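Local coordinates for CRISPR-associated endonuclease Cas12b (Alicyclobacillus acidoterrestris, PDB 5U31), which uses a guide RNA to recognise PAM-bearing foreign DNA and cleaves it with a metal-dependent RuvC nuclease domain in CRISPR antiviral defence, at residues 571-579 with 619-627; 849-857 with 867-875. The protein carries 3 engineered substitutions. All blocks are in the same frame, centred on the assembly; numbering follows the deposited sequence.

Contact 1. Residues 571-579 with 619-627. Engineered in segment 571-579: A571 (natural residue Asp). With nucleotides of chain E; nucleotides of chain B.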
loop_
_atom_site.group_PDB
_atom_site.type_symbol
_atom_site.label_atom_id
_atom_site.label_comp_id
_atom_site.label_asym_id
_atom_site.label_seq_id
_atom_site.Cartn_x
_atom_site.Cartn_y
_atom_site.Cartn_z
ATOM N N ALA A 571 14.584 -6.263 8.033
ATOM C CA ALA A 571 13.513 -6.017 8.994
ATOM C C ALA A 571 13.086 -4.560 8.863
ATOM O O ALA A 571 13.740 -3.661 9.397
ATOM C CB ALA A 571 13.965 -6.340 10.413
ATOM N N LEU A 572 11.986 -4.329 8.148
ATOM C CA LEU A 572 11.453 -2.983 8.012
ATOM C C LEU A 572 10.896 -2.492 9.341
ATOM O O LEU A 572 10.347 -3.261 10.136
ATOM C CB LEU A 572 10.356 -2.943 6.951
ATOM C CG LEU A 572 10.741 -3.394 5.544
ATOM C CD1 LEU A 572 9.507 -3.473 4.658
ATOM C CD2 LEU A 572 11.784 -2.459 4.949
ATOM N N GLY A 573 11.037 -1.190 9.572
ATOM C CA GLY A 573 10.536 -0.584 10.788
ATOM C C GLY A 573 10.264 0.888 10.576
ATOM O O GLY A 573 10.515 1.445 9.505
ATOM N N LEU A 574 9.737 1.514 11.627
ATOM C CA LEU A 574 9.459 2.944 11.625
ATOM C C LEU A 574 10.617 3.745 12.206
ATOM O O LEU A 574 11.015 4.765 11.636
ATOM C CB LEU A 574 8.173 3.228 12.404
ATOM C CG LEU A 574 6.913 2.685 11.737
ATOM C CD1 LEU A 574 5.662 3.164 12.455
ATOM C CD2 LEU A 574 6.921 3.155 10.315
ATOM N N ARG A 575 11.159 3.294 13.341
ATOM C CA ARG A 575 12.310 3.962 13.941
ATOM C C ARG A 575 13.528 3.879 13.030
ATOM O O ARG A 575 14.166 4.895 12.728
ATOM C CB ARG A 575 12.617 3.341 15.300
ATOM C CG ARG A 575 11.464 3.374 16.271
ATOM C CD ARG A 575 11.413 2.083 17.050
ATOM N NE ARG A 575 10.548 2.171 18.219
ATOM C CZ ARG A 575 10.256 1.136 18.997
ATOM N NH1 ARG A 575 10.757 -0.060 18.719
ATOM N NH2 ARG A 575 9.464 1.295 20.048
ATOM N N THR A 576 13.877 2.669 12.601
ATOM C CA THR A 576 14.887 2.449 11.575
ATOM C C THR A 576 14.202 1.847 10.358
ATOM O O THR A 576 13.510 0.830 10.473
ATOM C CB THR A 576 15.996 1.518 12.065
ATOM O OG1 THR A 576 15.476 0.190 12.203
ATOM C CG2 THR A 576 16.518 1.989 13.400
ATOM N N SER A 577 14.390 2.479 9.198
ATOM C CA SER A 577 13.658 2.054 8.011
ATOM C C SER A 577 13.966 0.605 7.663
ATOM O O SER A 577 13.062 -0.161 7.309
ATOM C CB SER A 577 13.983 2.978 6.838
ATOM O OG SER A 577 13.496 4.289 7.079
ATOM N N ALA A 578 15.228 0.201 7.784
ATOM C CA ALA A 578 15.625 -1.150 7.413
ATOM C C ALA A 578 16.797 -1.594 8.271
ATOM O O ALA A 578 17.752 -0.838 8.459
ATOM C CB ALA A 578 16.003 -1.229 5.932
ATOM N N SER A 579 16.712 -2.819 8.784
ATOM C CA SER A 579 17.796 -3.459 9.516
ATOM C C SER A 579 18.110 -4.773 8.820
ATOM O O SER A 579 17.218 -5.607 8.625
ATOM C CB SER A 579 17.414 -3.685 10.978
ATOM O OG SER A 579 16.861 -2.504 11.530
ATOM N N GLN A 619 23.710 -4.492 9.818
ATOM C CA GLN A 619 23.758 -3.049 9.683
ATOM C C GLN A 619 22.364 -2.480 9.878
ATOM O O GLN A 619 21.364 -3.135 9.581
ATOM C CB GLN A 619 24.315 -2.637 8.315
ATOM C CG GLN A 619 25.786 -2.274 8.330
ATOM C CD GLN A 619 26.061 -1.002 9.110
ATOM O OE1 GLN A 619 25.427 0.032 8.882
ATOM N NE2 GLN A 619 27.004 -1.073 10.043
ATOM N N LEU A 620 22.311 -1.256 10.389
ATOM C CA LEU A 620 21.073 -0.491 10.452
ATOM C C LEU A 620 21.056 0.460 9.260
ATOM O O LEU A 620 21.838 1.415 9.209
ATOM C CB LEU A 620 20.961 0.266 11.773
ATOM C CG LEU A 620 20.857 -0.590 13.037
ATOM C CD1 LEU A 620 20.393 0.250 14.211
ATOM C CD2 LEU A 620 19.924 -1.767 12.817
ATOM N N LEU A 621 20.181 0.187 8.291
ATOM C CA LEU A 621 20.060 1.028 7.102
ATOM C C LEU A 621 19.118 2.192 7.408
ATOM O O LEU A 621 17.994 2.289 6.911
ATOM C CB LEU A 621 19.575 0.218 5.907
ATOM C CG LEU A 621 20.432 -0.964 5.456
ATOM C CD1 LEU A 621 20.074 -1.355 4.030
ATOM C CD2 LEU A 621 21.916 -0.655 5.583
ATOM N N LYS A 622 19.606 3.089 8.259
ATOM C CA LYS A 622 18.834 4.272 8.602
ATOM C C LYS A 622 18.794 5.227 7.418
ATOM O O LYS A 622 19.831 5.558 6.834
ATOM C CB LYS A 622 19.435 4.964 9.825
ATOM C CG LYS A 622 19.244 4.219 11.134
ATOM C CD LYS A 622 20.097 4.831 12.235
ATOM C CE LYS A 622 19.872 4.145 13.576
ATOM N NZ LYS A 622 18.551 4.489 14.164
ATOM N N LEU A 623 17.591 5.645 7.042
ATOM C CA LEU A 623 17.456 6.782 6.162
ATOM C C LEU A 623 17.782 8.051 6.942
ATOM O O LEU A 623 17.734 8.058 8.175
ATOM C CB LEU A 623 16.046 6.848 5.583
ATOM C CG LEU A 623 15.728 5.818 4.496
ATOM C CD1 LEU A 623 14.264 5.874 4.093
ATOM C CD2 LEU A 623 16.619 6.031 3.283
ATOM N N PRO A 624 18.156 9.125 6.250
ATOM C CA PRO A 624 18.440 10.384 6.945
ATOM C C PRO A 624 17.283 10.810 7.839
ATOM O O PRO A 624 16.110 10.661 7.489
ATOM C CB PRO A 624 18.662 11.370 5.795
ATOM C CG PRO A 624 19.206 10.516 4.698
ATOM C CD PRO A 624 18.500 9.194 4.820
ATOM N N GLY A 625 17.627 11.329 9.016
ATOM C CA GLY A 625 16.655 11.800 9.979
ATOM C C GLY A 625 16.307 10.811 11.068
ATOM O O GLY A 625 15.563 11.169 11.992
ATOM N N GLU A 626 16.815 9.583 10.990
ATOM C CA GLU A 626 16.526 8.552 11.974
ATOM C C GLU A 626 17.636 8.414 13.014
ATOM O O GLU A 626 17.795 7.342 13.604
ATOM C CB GLU A 626 16.266 7.217 11.274
ATOM C CG GLU A 626 15.115 7.270 10.266
ATOM C CD GLU A 626 14.820 5.927 9.611
ATOM O OE1 GLU A 626 15.729 5.073 9.544
ATOM O OE2 GLU A 626 13.669 5.729 9.166
ATOM N N THR A 627 18.406 9.476 13.246
ATOM C CA THR A 627 19.361 9.522 14.341
ATOM C C THR A 627 18.754 10.286 15.512
ATOM O O THR A 627 17.588 10.687 15.488
ATOM C CB THR A 627 20.680 10.160 13.897
ATOM O OG1 THR A 627 20.412 11.276 13.038
ATOM C CG2 THR A 627 21.540 9.147 13.167
ATOM P P DT E 6 8.874 -0.362 14.955
ATOM O OP1 DT E 6 9.818 0.583 14.315
ATOM O OP2 DT E 6 9.394 -1.564 15.644
ATOM O "O5'" DT E 6 7.967 0.445 15.991
ATOM C "C5'" DT E 6 7.224 1.568 15.552
ATOM C "C4'" DT E 6 6.195 1.966 16.589
ATOM O "O4'" DT E 6 5.392 0.813 16.940
ATOM C "C3'" DT E 6 6.785 2.499 17.889
ATOM O "O3'" DT E 6 6.221 3.752 18.201
ATOM C "C2'" DT E 6 6.432 1.446 18.934
ATOM C "C1'" DT E 6 5.218 0.761 18.330
ATOM N N1 DT E 6 5.117 -0.659 18.732
ATOM C C2 DT E 6 4.114 -1.048 19.584
ATOM O O2 DT E 6 3.276 -0.279 20.019
ATOM N N3 DT E 6 4.121 -2.379 19.902
ATOM C C4 DT E 6 5.019 -3.338 19.469
ATOM O O4 DT E 6 4.941 -4.512 19.811
ATOM C C5 DT E 6 6.054 -2.859 18.585
ATOM C C7 DT E 6 7.087 -3.804 18.049
ATOM C C6 DT E 6 6.056 -1.557 18.267
ATOM P P G B 9 33.058 -3.601 8.088
ATOM O OP1 G B 9 33.035 -3.755 6.613
ATOM O OP2 G B 9 34.203 -4.129 8.874
ATOM O "O5'" G B 9 32.916 -2.050 8.419
ATOM C "C5'" G B 9 31.985 -1.225 7.724
ATOM C "C4'" G B 9 31.848 0.116 8.403
ATOM O "O4'" G B 9 31.098 1.034 7.558
ATOM C "C3'" G B 9 31.138 0.096 9.758
ATOM O "O3'" G B 9 31.799 0.981 10.653
ATOM C "C2'" G B 9 29.754 0.649 9.428
ATOM O "O2'" G B 9 29.096 1.274 10.507
ATOM C "C1'" G B 9 30.081 1.642 8.322
ATOM N N9 G B 9 28.946 1.959 7.455
ATOM C C8 G B 9 28.374 3.198 7.303
ATOM N N7 G B 9 27.361 3.195 6.484
ATOM C C5 G B 9 27.254 1.871 6.081
ATOM C C6 G B 9 26.336 1.262 5.192
ATOM O O6 G B 9 25.408 1.785 4.566
ATOM N N1 G B 9 26.578 -0.097 5.057
ATOM C C2 G B 9 27.571 -0.792 5.695
ATOM N N2 G B 9 27.619 -2.104 5.420
ATOM N N3 G B 9 28.438 -0.240 6.529
ATOM C C4 G B 9 28.221 1.087 6.674
ATOM P P DT E 7 7.136 4.887 18.868
ATOM O OP1 DT E 7 6.551 6.197 18.500
ATOM O OP2 DT E 7 8.546 4.589 18.529
ATOM O "O5'" DT E 7 6.994 4.620 20.439
ATOM C "C5'" DT E 7 6.040 5.338 21.202
ATOM C "C4'" DT E 7 4.636 4.827 20.942
ATOM O "O4'" DT E 7 3.974 4.609 22.210
ATOM C "C3'" DT E 7 3.741 5.791 20.180
ATOM O "O3'" DT E 7 3.866 5.582 18.776
ATOM C "C2'" DT E 7 2.344 5.421 20.677
ATOM C "C1'" DT E 7 2.604 4.943 22.110
ATOM N N1 DT E 7 2.267 5.960 23.170
ATOM C C2 DT E 7 1.546 5.562 24.272
ATOM O O2 DT E 7 1.162 4.417 24.443
ATOM N N3 DT E 7 1.287 6.559 25.177
ATOM C C4 DT E 7 1.666 7.887 25.092
ATOM O O4 DT E 7 1.384 8.707 25.960
ATOM C C5 DT E 7 2.419 8.239 23.913
ATOM C C7 DT E 7 2.884 9.651 23.711
ATOM C C6 DT E 7 2.680 7.272 23.019
#
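With CG of E626 opposite its own carbonyl carbon (chi1 -58°) and the chain extended beyond, the carboxylate reaches S577, whose OG is likewise turned beside its backbone N (chi1 -66°). The two groups therefore pair in a fork: S577 N donates to E626 OE1 at 2.9 Å and 156°, and S577 OG donates to E626 OE2, each on the syn side but tilted from the carboxylate plane. A type II turn from L623 to E626 presents the acid, and K622 NZ donates to E626 O at 3.0 Å, bracing that turn from the residue before it, its ammonium end against T576 CG2.

Farther along, S579 pairs antiparallel with L620 in the RuvC sheet, and A578 CB meets L621 CB at 3.9 Å. The fork grips the turn end of the hairpin in which A571, engineered from Asp at a position inferred to be catalytic, pairs with S579. That turn holds DNA: L574 N (2.8 Å) and R575 N (3.2 Å) both donate to OP1 of DT6 of chain E, while R575 NH2 bonds to E957 O. R809 NH2, hydrogen-bonded to S577 OG, makes a long, weak ion pair with E626 OE2; with two donors from S577 the buried carboxylate is probably ionised.

Contact 2. Residues 849-857 with 867-875. Engineered in segment 849-857: A849 (natural residue Glu). With nucleotides of chain E; nucleotides of chain C.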
loop_
_atom_site.group_PDB
_atom_site.type_symbol
_atom_site.label_atom_id
_atom_site.label_comp_id
_atom_site.label_asym_id
_atom_site.label_seq_id
_atom_site.Cartn_x
_atom_site.Cartn_y
_atom_site.Cartn_z
ATOM N N ALA A 849 10.284 -9.942 5.530
ATOM C CA ALA A 849 9.271 -10.631 6.314
ATOM C C ALA A 849 7.968 -10.687 5.534
ATOM O O ALA A 849 7.599 -9.735 4.839
ATOM C CB ALA A 849 9.055 -9.937 7.658
ATOM N N GLU A 850 7.283 -11.818 5.635
ATOM C CA GLU A 850 5.981 -12.001 5.005
ATOM C C GLU A 850 4.946 -11.235 5.822
ATOM O O GLU A 850 4.518 -11.690 6.883
ATOM C CB GLU A 850 5.649 -13.487 4.910
ATOM C CG GLU A 850 4.206 -13.785 4.589
ATOM C CD GLU A 850 3.735 -12.999 3.401
ATOM O OE1 GLU A 850 4.508 -12.890 2.430
ATOM O OE2 GLU A 850 2.609 -12.471 3.449
ATOM N N LEU A 851 4.537 -10.060 5.335
ATOM C CA LEU A 851 3.591 -9.219 6.061
ATOM C C LEU A 851 2.396 -8.832 5.197
ATOM O O LEU A 851 1.794 -7.774 5.401
ATOM C CB LEU A 851 4.274 -7.965 6.601
ATOM C CG LEU A 851 5.433 -8.201 7.563
ATOM C CD1 LEU A 851 5.955 -6.874 8.068
ATOM C CD2 LEU A 851 5.004 -9.095 8.714
ATOM N N SER A 852 2.032 -9.679 4.234
ATOM C CA SER A 852 0.892 -9.359 3.384
ATOM C C SER A 852 -0.401 -9.280 4.182
ATOM O O SER A 852 -1.283 -8.487 3.845
ATOM C CB SER A 852 0.755 -10.392 2.271
ATOM O OG SER A 852 0.494 -11.673 2.815
ATOM N N GLU A 853 -0.538 -10.087 5.233
ATOM C CA GLU A 853 -1.764 -10.064 6.023
ATOM C C GLU A 853 -1.779 -8.951 7.062
ATOM O O GLU A 853 -2.812 -8.741 7.706
ATOM C CB GLU A 853 -1.976 -11.412 6.712
ATOM C CG GLU A 853 -1.813 -12.609 5.795
ATOM C CD GLU A 853 -2.070 -13.919 6.511
ATOM O OE1 GLU A 853 -3.256 -14.267 6.701
ATOM O OE2 GLU A 853 -1.089 -14.589 6.901
ATOM N N TYR A 854 -0.670 -8.236 7.238
ATOM C CA TYR A 854 -0.618 -7.105 8.163
ATOM C C TYR A 854 -1.167 -5.867 7.452
ATOM O O TYR A 854 -0.446 -4.934 7.088
ATOM C CB TYR A 854 0.803 -6.888 8.659
ATOM C CG TYR A 854 0.891 -6.044 9.909
ATOM C CD1 TYR A 854 2.108 -5.539 10.345
ATOM C CD2 TYR A 854 -0.243 -5.757 10.654
ATOM C CE1 TYR A 854 2.188 -4.764 11.483
ATOM C CE2 TYR A 854 -0.171 -4.984 11.793
ATOM C CZ TYR A 854 1.047 -4.491 12.205
ATOM O OH TYR A 854 1.122 -3.722 13.343
ATOM N N GLN A 855 -2.480 -5.881 7.250
ATOM C CA GLN A 855 -3.175 -4.849 6.497
ATOM C C GLN A 855 -3.937 -3.927 7.437
ATOM O O GLN A 855 -4.097 -4.202 8.629
ATOM C CB GLN A 855 -4.141 -5.473 5.486
ATOM C CG GLN A 855 -3.519 -6.526 4.601
ATOM C CD GLN A 855 -4.554 -7.318 3.830
ATOM O OE1 GLN A 855 -5.725 -6.936 3.769
ATOM N NE2 GLN A 855 -4.131 -8.431 3.238
ATOM N N PHE A 856 -4.406 -2.814 6.883
ATOM C CA PHE A 856 -5.318 -1.961 7.627
ATOM C C PHE A 856 -6.648 -2.682 7.769
ATOM O O PHE A 856 -7.155 -3.270 6.809
ATOM C CB PHE A 856 -5.519 -0.618 6.929
ATOM C CG PHE A 856 -4.393 -0.222 6.023
ATOM C CD1 PHE A 856 -3.142 0.063 6.536
ATOM C CD2 PHE A 856 -4.596 -0.107 4.659
ATOM C CE1 PHE A 856 -2.109 0.436 5.703
ATOM C CE2 PHE A 856 -3.570 0.271 3.821
ATOM C CZ PHE A 856 -2.321 0.544 4.344
ATOM N N ASN A 857 -7.206 -2.650 8.972
ATOM C CA ASN A 857 -8.415 -3.398 9.272
ATOM C C ASN A 857 -9.179 -2.645 10.348
ATOM O O ASN A 857 -8.575 -2.047 11.243
ATOM C CB ASN A 857 -8.083 -4.826 9.726
ATOM C CG ASN A 857 -9.298 -5.730 9.750
ATOM O OD1 ASN A 857 -10.334 -5.405 9.183
ATOM N ND2 ASN A 857 -9.173 -6.877 10.406
ATOM N N GLN A 867 -0.398 4.084 11.744
ATOM C CA GLN A 867 1.023 3.777 11.609
ATOM C C GLN A 867 1.276 2.866 10.417
ATOM O O GLN A 867 2.281 3.017 9.714
ATOM C CB GLN A 867 1.556 3.134 12.886
ATOM C CG GLN A 867 1.611 4.053 14.084
ATOM C CD GLN A 867 2.063 3.320 15.327
ATOM O OE1 GLN A 867 2.692 2.264 15.239
ATOM N NE2 GLN A 867 1.733 3.866 16.494
ATOM N N LEU A 868 0.375 1.911 10.175
ATOM C CA LEU A 868 0.536 1.018 9.034
ATOM C C LEU A 868 0.531 1.783 7.720
ATOM O O LEU A 868 1.143 1.343 6.741
ATOM C CB LEU A 868 -0.565 -0.039 9.033
ATOM C CG LEU A 868 -0.328 -1.187 10.009
ATOM C CD1 LEU A 868 -1.504 -2.131 9.995
ATOM C CD2 LEU A 868 0.955 -1.925 9.668
HETATM N N MSE A 869 -0.146 2.925 7.683
HETATM C CA MSE A 869 -0.192 3.747 6.490
HETATM C C MSE A 869 1.031 4.644 6.412
HETATM O O MSE A 869 1.587 4.851 5.333
HETATM C CB MSE A 869 -1.471 4.572 6.466
HETATM C CG MSE A 869 -2.634 3.841 5.818
HETATM SE SE MSE A 869 -4.299 4.775 6.105
HETATM C CE MSE A 869 -4.171 4.879 8.019
ATOM N N GLN A 870 1.443 5.184 7.561
ATOM C CA GLN A 870 2.735 5.859 7.628
ATOM C C GLN A 870 3.846 4.919 7.191
ATOM O O GLN A 870 4.683 5.267 6.348
ATOM C CB GLN A 870 2.995 6.363 9.046
ATOM C CG GLN A 870 2.023 7.407 9.533
ATOM C CD GLN A 870 2.530 8.124 10.765
ATOM O OE1 GLN A 870 3.131 9.195 10.668
ATOM N NE2 GLN A 870 2.300 7.532 11.932
ATOM N N TRP A 871 3.857 3.710 7.757
ATOM C CA TRP A 871 4.838 2.698 7.388
ATOM C C TRP A 871 4.706 2.326 5.918
ATOM O O TRP A 871 5.655 2.466 5.138
ATOM C CB TRP A 871 4.656 1.467 8.279
ATOM C CG TRP A 871 5.803 0.513 8.261
ATOM C CD1 TRP A 871 7.058 0.750 7.785
ATOM C CD2 TRP A 871 5.802 -0.838 8.738
ATOM N NE1 TRP A 871 7.842 -0.370 7.940
ATOM C CE2 TRP A 871 7.093 -1.358 8.520
ATOM C CE3 TRP A 871 4.836 -1.658 9.327
ATOM C CZ2 TRP A 871 7.441 -2.659 8.873
ATOM C CZ3 TRP A 871 5.183 -2.948 9.674
ATOM C CH2 TRP A 871 6.474 -3.438 9.446
ATOM N N SER A 872 3.517 1.865 5.527
ATOM C CA SER A 872 3.227 1.345 4.191
ATOM C C SER A 872 4.333 0.394 3.729
ATOM O O SER A 872 5.097 0.670 2.807
ATOM C CB SER A 872 3.005 2.488 3.197
ATOM O OG SER A 872 4.126 3.343 3.138
ATOM N N HIS A 873 4.396 -0.748 4.418
ATOM C CA HIS A 873 5.441 -1.721 4.129
ATOM C C HIS A 873 5.213 -2.419 2.798
ATOM O O HIS A 873 6.179 -2.758 2.108
ATOM C CB HIS A 873 5.537 -2.748 5.258
ATOM C CG HIS A 873 4.302 -3.575 5.443
ATOM N ND1 HIS A 873 3.353 -3.291 6.400
ATOM C CD2 HIS A 873 3.871 -4.689 4.807
ATOM C CE1 HIS A 873 2.386 -4.190 6.342
ATOM N NE2 HIS A 873 2.675 -5.048 5.382
ATOM N N ARG A 874 3.950 -2.650 2.425
ATOM C CA ARG A 874 3.670 -3.277 1.137
ATOM C C ARG A 874 4.130 -2.397 -0.012
ATOM O O ARG A 874 4.605 -2.905 -1.034
ATOM C CB ARG A 874 2.181 -3.587 1.017
ATOM C CG ARG A 874 1.713 -4.662 1.982
ATOM C CD ARG A 874 2.436 -5.974 1.726
ATOM N NE ARG A 874 1.886 -6.702 0.586
ATOM C CZ ARG A 874 2.398 -7.833 0.107
ATOM N NH1 ARG A 874 3.481 -8.360 0.666
ATOM N NH2 ARG A 874 1.833 -8.435 -0.931
ATOM N N GLY A 875 3.999 -1.077 0.134
ATOM C CA GLY A 875 4.601 -0.178 -0.834
ATOM C C GLY A 875 6.105 -0.352 -0.935
ATOM O O GLY A 875 6.665 -0.352 -2.033
ATOM P P DG E 4 5.632 -10.727 16.293
ATOM O OP1 DG E 4 6.963 -11.344 16.450
ATOM O OP2 DG E 4 4.995 -10.055 17.445
ATOM O "O5'" DG E 4 5.747 -9.670 15.111
ATOM C "C5'" DG E 4 6.344 -10.050 13.887
ATOM C "C4'" DG E 4 5.979 -9.061 12.808
ATOM O "O4'" DG E 4 4.628 -9.312 12.375
ATOM C "C3'" DG E 4 5.986 -7.618 13.265
ATOM O "O3'" DG E 4 7.285 -7.075 13.094
ATOM C "C2'" DG E 4 4.983 -6.964 12.324
ATOM C "C1'" DG E 4 3.993 -8.096 12.046
ATOM N N9 DG E 4 2.749 -7.997 12.803
ATOM C C8 DG E 4 2.567 -7.425 14.041
ATOM N N7 DG E 4 1.332 -7.485 14.463
ATOM C C5 DG E 4 0.654 -8.138 13.440
ATOM C C6 DG E 4 -0.714 -8.490 13.328
ATOM O O6 DG E 4 -1.625 -8.289 14.137
ATOM N N1 DG E 4 -0.979 -9.142 12.125
ATOM C C2 DG E 4 -0.041 -9.417 11.153
ATOM N N2 DG E 4 -0.482 -10.052 10.056
ATOM N N3 DG E 4 1.241 -9.093 11.248
ATOM C C4 DG E 4 1.515 -8.457 12.412
ATOM P P DG C 14 0.763 0.664 1.095
ATOM O OP1 DG C 14 1.492 -0.239 2.005
ATOM O OP2 DG C 14 1.501 1.416 0.057
ATOM O "O5'" DG C 14 -0.335 -0.217 0.350
ATOM C "C5'" DG C 14 -1.130 -1.127 1.085
ATOM C "C4'" DG C 14 -1.921 -2.018 0.149
ATOM O "O4'" DG C 14 -3.040 -1.284 -0.405
ATOM C "C3'" DG C 14 -1.134 -2.571 -1.041
ATOM O "O3'" DG C 14 -1.236 -3.990 -1.056
ATOM C "C2'" DG C 14 -1.811 -1.935 -2.263
ATOM C "C1'" DG C 14 -3.214 -1.662 -1.744
ATOM N N9 DG C 14 -3.908 -0.577 -2.440
ATOM C C8 DG C 14 -3.493 0.727 -2.554
ATOM N N7 DG C 14 -4.323 1.483 -3.222
ATOM C C5 DG C 14 -5.360 0.628 -3.572
ATOM C C6 DG C 14 -6.547 0.886 -4.300
ATOM O O6 DG C 14 -6.926 1.952 -4.798
ATOM N N1 DG C 14 -7.329 -0.250 -4.429
ATOM C C2 DG C 14 -7.014 -1.484 -3.921
ATOM N N2 DG C 14 -7.900 -2.458 -4.155
ATOM N N3 DG C 14 -5.906 -1.748 -3.232
ATOM C C4 DG C 14 -5.126 -0.644 -3.098
ATOM P P DG E 5 7.967 -6.221 14.264
ATOM O OP1 DG E 5 9.397 -6.130 13.911
ATOM O OP2 DG E 5 7.574 -6.794 15.571
ATOM O "O5'" DG E 5 7.277 -4.785 14.142
ATOM C "C5'" DG E 5 7.526 -3.979 13.000
ATOM C "C4'" DG E 5 6.626 -2.758 12.986
ATOM O "O4'" DG E 5 5.247 -3.180 13.058
ATOM C "C3'" DG E 5 6.815 -1.804 14.154
ATOM O "O3'" DG E 5 7.831 -0.852 13.835
ATOM C "C2'" DG E 5 5.445 -1.138 14.247
ATOM C "C1'" DG E 5 4.501 -2.267 13.838
ATOM N N9 DG E 5 3.955 -2.986 14.974
ATOM C C8 DG E 5 4.331 -4.228 15.426
ATOM N N7 DG E 5 3.670 -4.617 16.480
ATOM C C5 DG E 5 2.803 -3.563 16.741
ATOM C C6 DG E 5 1.839 -3.410 17.760
ATOM O O6 DG E 5 1.551 -4.203 18.662
ATOM N N1 DG E 5 1.176 -2.190 17.666
ATOM C C2 DG E 5 1.419 -1.235 16.706
ATOM N N2 DG E 5 0.680 -0.116 16.776
ATOM N N3 DG E 5 2.322 -1.367 15.743
ATOM C C4 DG E 5 2.972 -2.552 15.823
#
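The carbonyl oxygen L851 O accepts two donors from opposite faces of its plane: H873 NE2 at 2.9 Å across the contact and Y854 N at 3.1 Å within the type I turn L851-Y854. The imidazole bond is bent (145° at the hydrogen), its donor above the carbonyl plane. H873 gets there because CG lies between the backbone N and the carbonyl carbon (chi1 63°); the ring's own turn then brings Y854 O to its edge, in plane, while L851 O is tilted 23° from it.

The Y854 ring is sandwiched. L868 CD2 sits over the centre of one face, 3.6 Å from the centroid, a CH-pi contact, while the base of DG4 of chain E covers the other. DG5 O4' of chain E lies at the ring edge, and Y854 OH is bonded to E864. This wedged position fits the role inferred for Y854, disrupting base stacking beside the scissile phosphate.

Topologically the two segments belong to one beta-alpha-beta crossover of the RNase H-like RuvC domain: strand 845-850 leads through helices 862-871 and 873-884 to parallel strand 890-895. A849, engineered from Glu at a position inferred to be catalytic, lies in that first strand.

W871 turns its edge to Y854 CE1, and the L851 side chain crosses that of W871 at about a right angle, L851 CD1 3.7 Å from W871 CH2. On the helix, M869 (selenomethionine) lays CG over one F856 face, 3.8 Å from the centroid, with SE farther above that ring, a Met-aromatic contact, while L868 O meets the ring's edge.

R874, bent at chi2 and chi3, places its guanidinium face over S852 CB, 3.7 Å from R874 CZ, while its NE forms a salt bridge to a DNA phosphate; beside it G875 N donates 3.2 Å to OP1 of DG14 of chain C.

From the N terminus, contact 1 comes first: the chain leaves strand 566-572, turns, runs up 578-587, and returns along 611-621, so that 619-627 closes the loop over the hairpin turn. Contact 2 follows in series, joining 849-857 to 867-875 through a nine-residue excursion; neither nests within nor crosses the other. They meet beside the end of strand 566-572, the parallel neighbour of 845-850 in the RuvC sheet; these two strands carry positions 571 and 849, both inferred to be catalytic. Their centres are 16 Å apart, yet they touch: W871 CZ2 lies 3.2 Å from L572 O and W871 CB packs on L574 CD2, fitting the crossover helix against the DNA-holding turn.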